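Local coordinates for protein 3-hydroxyisobutyrate dehydrogenase (Salmonella typhimurium, PDB 3G0O) that probably oxidises L-threonate to 2-dehydro-L-erythronate, using NAD(+) in preference to NADP(+), as a member of the 3-hydroxyisobutyrate dehydrogenase-related family, at residues S221-F224 / E225-Q229. Numbering follows the deposited sequence.
Sequences SWMF and ENRMQ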
loop_
_atom_site.group_PDB
_atom_site.type_symbol
_atom_site.label_atom_id
_atom_site.label_comp_id
_atom_site.label_asym_id
_atom_site.label_seq_id
_atom_site.Cartn_x
_atom_site.Cartn_y
_atom_site.Cartn_z
ATOM N N SER A 221 1.211 -2.839 0.482
ATOM C CA SER A 221 1.329 -1.629 -0.319
ATOM C C SER A 221 2.289 -1.985 -1.439
ATOM O O SER A 221 3.079 -2.929 -1.312
ATOM C CB SER A 221 1.886 -0.458 0.494
ATOM O OG SER A 221 3.285 -0.574 0.687
ATOM N N TRP A 222 2.220 -1.247 -2.539
ATOM C CA TRP A 222 3.112 -1.515 -3.655
ATOM C C TRP A 222 4.553 -1.360 -3.168
ATOM O O TRP A 222 5.415 -2.177 -3.485
ATOM C CB TRP A 222 2.853 -0.541 -4.808
ATOM C CG TRP A 222 3.502 -0.972 -6.091
ATOM C CD1 TRP A 222 2.935 -1.711 -7.091
ATOM C CD2 TRP A 222 4.864 -0.738 -6.487
ATOM N NE1 TRP A 222 3.858 -1.953 -8.084
ATOM C CE2 TRP A 222 5.045 -1.370 -7.740
ATOM C CE3 TRP A 222 5.942 -0.059 -5.907
ATOM C CZ2 TRP A 222 6.270 -1.341 -8.419
ATOM C CZ3 TRP A 222 7.157 -0.032 -6.584
ATOM C CH2 TRP A 222 7.309 -0.669 -7.828
HETATM N N MSE A 223 4.812 -0.312 -2.386
HETATM C CA MSE A 223 6.161 -0.093 -1.876
HETATM C C MSE A 223 6.612 -1.155 -0.882
HETATM O O MSE A 223 7.784 -1.519 -0.856
HETATM C CB MSE A 223 6.281 1.305 -1.256
HETATM C CG MSE A 223 6.374 2.399 -2.306
HETATM SE SE MSE A 223 7.916 2.135 -3.487
HETATM C CE MSE A 223 7.956 3.894 -4.300
ATOM N N PHE A 224 5.698 -1.652 -0.055
ATOM C CA PHE A 224 6.072 -2.695 0.889
ATOM C C PHE A 224 6.520 -3.915 0.085
ATOM O O PHE A 224 7.611 -4.451 0.291
ATOM C CB PHE A 224 4.887 -3.108 1.774
ATOM C CG PHE A 224 5.221 -4.209 2.748
ATOM C CD1 PHE A 224 5.563 -3.915 4.068
ATOM C CD2 PHE A 224 5.269 -5.536 2.326
ATOM C CE1 PHE A 224 5.951 -4.925 4.953
ATOM C CE2 PHE A 224 5.657 -6.553 3.199
ATOM C CZ PHE A 224 6.001 -6.247 4.517
ATOM N N GLU A 225 5.670 -4.342 -0.840
ATOM C CA GLU A 225 5.973 -5.519 -1.640
ATOM C C GLU A 225 7.270 -5.387 -2.429
ATOM O O GLU A 225 8.049 -6.337 -2.513
ATOM C CB GLU A 225 4.813 -5.841 -2.590
ATOM C CG GLU A 225 4.898 -7.251 -3.155
ATOM C CD GLU A 225 3.630 -7.698 -3.858
ATOM O OE1 GLU A 225 2.531 -7.267 -3.462
ATOM O OE2 GLU A 225 3.731 -8.505 -4.800
ATOM N N ASN A 226 7.518 -4.209 -2.989
ATOM C CA ASN A 226 8.730 -4.004 -3.772
ATOM C C ASN A 226 9.995 -3.822 -2.940
ATOM O O ASN A 226 10.984 -4.529 -3.141
ATOM C CB ASN A 226 8.556 -2.799 -4.697
ATOM C CG ASN A 226 9.748 -2.593 -5.608
ATOM O OD1 ASN A 226 10.698 -1.886 -5.266
ATOM N ND2 ASN A 226 9.711 -3.228 -6.772
ATOM N N ARG A 227 9.953 -2.891 -1.990
ATOM C CA ARG A 227 11.114 -2.592 -1.158
ATOM C C ARG A 227 11.461 -3.609 -0.069
ATOM O O ARG A 227 12.641 -3.870 0.187
ATOM C CB ARG A 227 10.934 -1.203 -0.533
ATOM C CG ARG A 227 10.665 -0.092 -1.554
ATOM C CD ARG A 227 11.777 -0.016 -2.574
ATOM N NE ARG A 227 11.938 1.332 -3.116
ATOM C CZ ARG A 227 11.404 1.771 -4.251
ATOM N NH1 ARG A 227 10.653 0.973 -5.001
ATOM N NH2 ARG A 227 11.628 3.018 -4.636
HETATM N N MSE A 228 10.457 -4.197 0.573
HETATM C CA MSE A 228 10.772 -5.139 1.638
HETATM C C MSE A 228 11.396 -6.455 1.172
HETATM O O MSE A 228 11.885 -7.236 1.986
HETATM C CB MSE A 228 9.549 -5.388 2.522
HETATM C CG MSE A 228 9.129 -4.163 3.343
HETATM SE SE MSE A 228 10.544 -3.348 4.435
HETATM C CE MSE A 228 11.181 -2.006 3.171
ATOM N N GLN A 229 11.386 -6.701 -0.132
ATOM C CA GLN A 229 12.019 -7.904 -0.656
ATOM C C GLN A 229 13.525 -7.661 -0.515
ATOM O O GLN A 229 14.296 -8.577 -0.240
ATOM C CB GLN A 229 11.659 -8.114 -2.128
ATOM C CG GLN A 229 12.274 -9.373 -2.730
ATOM C CD GLN A 229 11.801 -10.643 -2.041
ATOM O OE1 GLN A 229 10.625 -11.003 -2.117
ATOM N NE2 GLN A 229 12.714 -11.323 -1.357
#
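The selenium of Met223, a selenomethionine, lies over one face of the Arg227 guanidinium, with SE 3.3 Å from NH1, one helical turn away. Both side chains leave the backbone with CG anti to the carbonyl carbon and bend at chi2, which carries them side by side in the same direction. The guanidinium is fixed by several polar partners as well: NH1 donates to Asn226 OD1 at 2.9 Å, approaching from above the amide plane, while NE forms a salt bridge with Asp286 and NH2 hydrogen-bonds to a tartaric acid, probably from the crystallisation liquor. Asn226 in turn rests on Trp222. Its CB sits over the six-membered ring in a CH-pi contact, 3.6 Å from CZ3, and the amide runs nearly parallel to the indole, their planes 11° apart. Phe224 and Met228 make the third i to i+4 pair, meeting at about a right angle: Met228 CG stands over the phenyl face, 3.7 Å from the Phe224 ring centroid, and its SE adds a longer, oblique Met-aromatic contact. These pairs line the first turns of helix 222-232, whose N-cap is Ser221. Its OG accepts from Phe224 N at 2.7 Å, its carbonyl O accepts from Glu225 N, the first of the i to i+4 backbone bonds, and Glu225 OE1 hydrogen-bonds to Asn220 just before the cap; Asn226, Arg227 and Met228 N follow as donors to Trp222, Met223 and Phe224 O. In the helical C-terminal part of the chain, helix 222-232 lays Met223, Phe224 and Met228 against the long helix 174-202, which carries the predicted active-site Lys179. Helix 207-214 also packs on Phe224 and Met228, and the second subunit meets the N-terminal turn through its His189, Leu185 and Ala218.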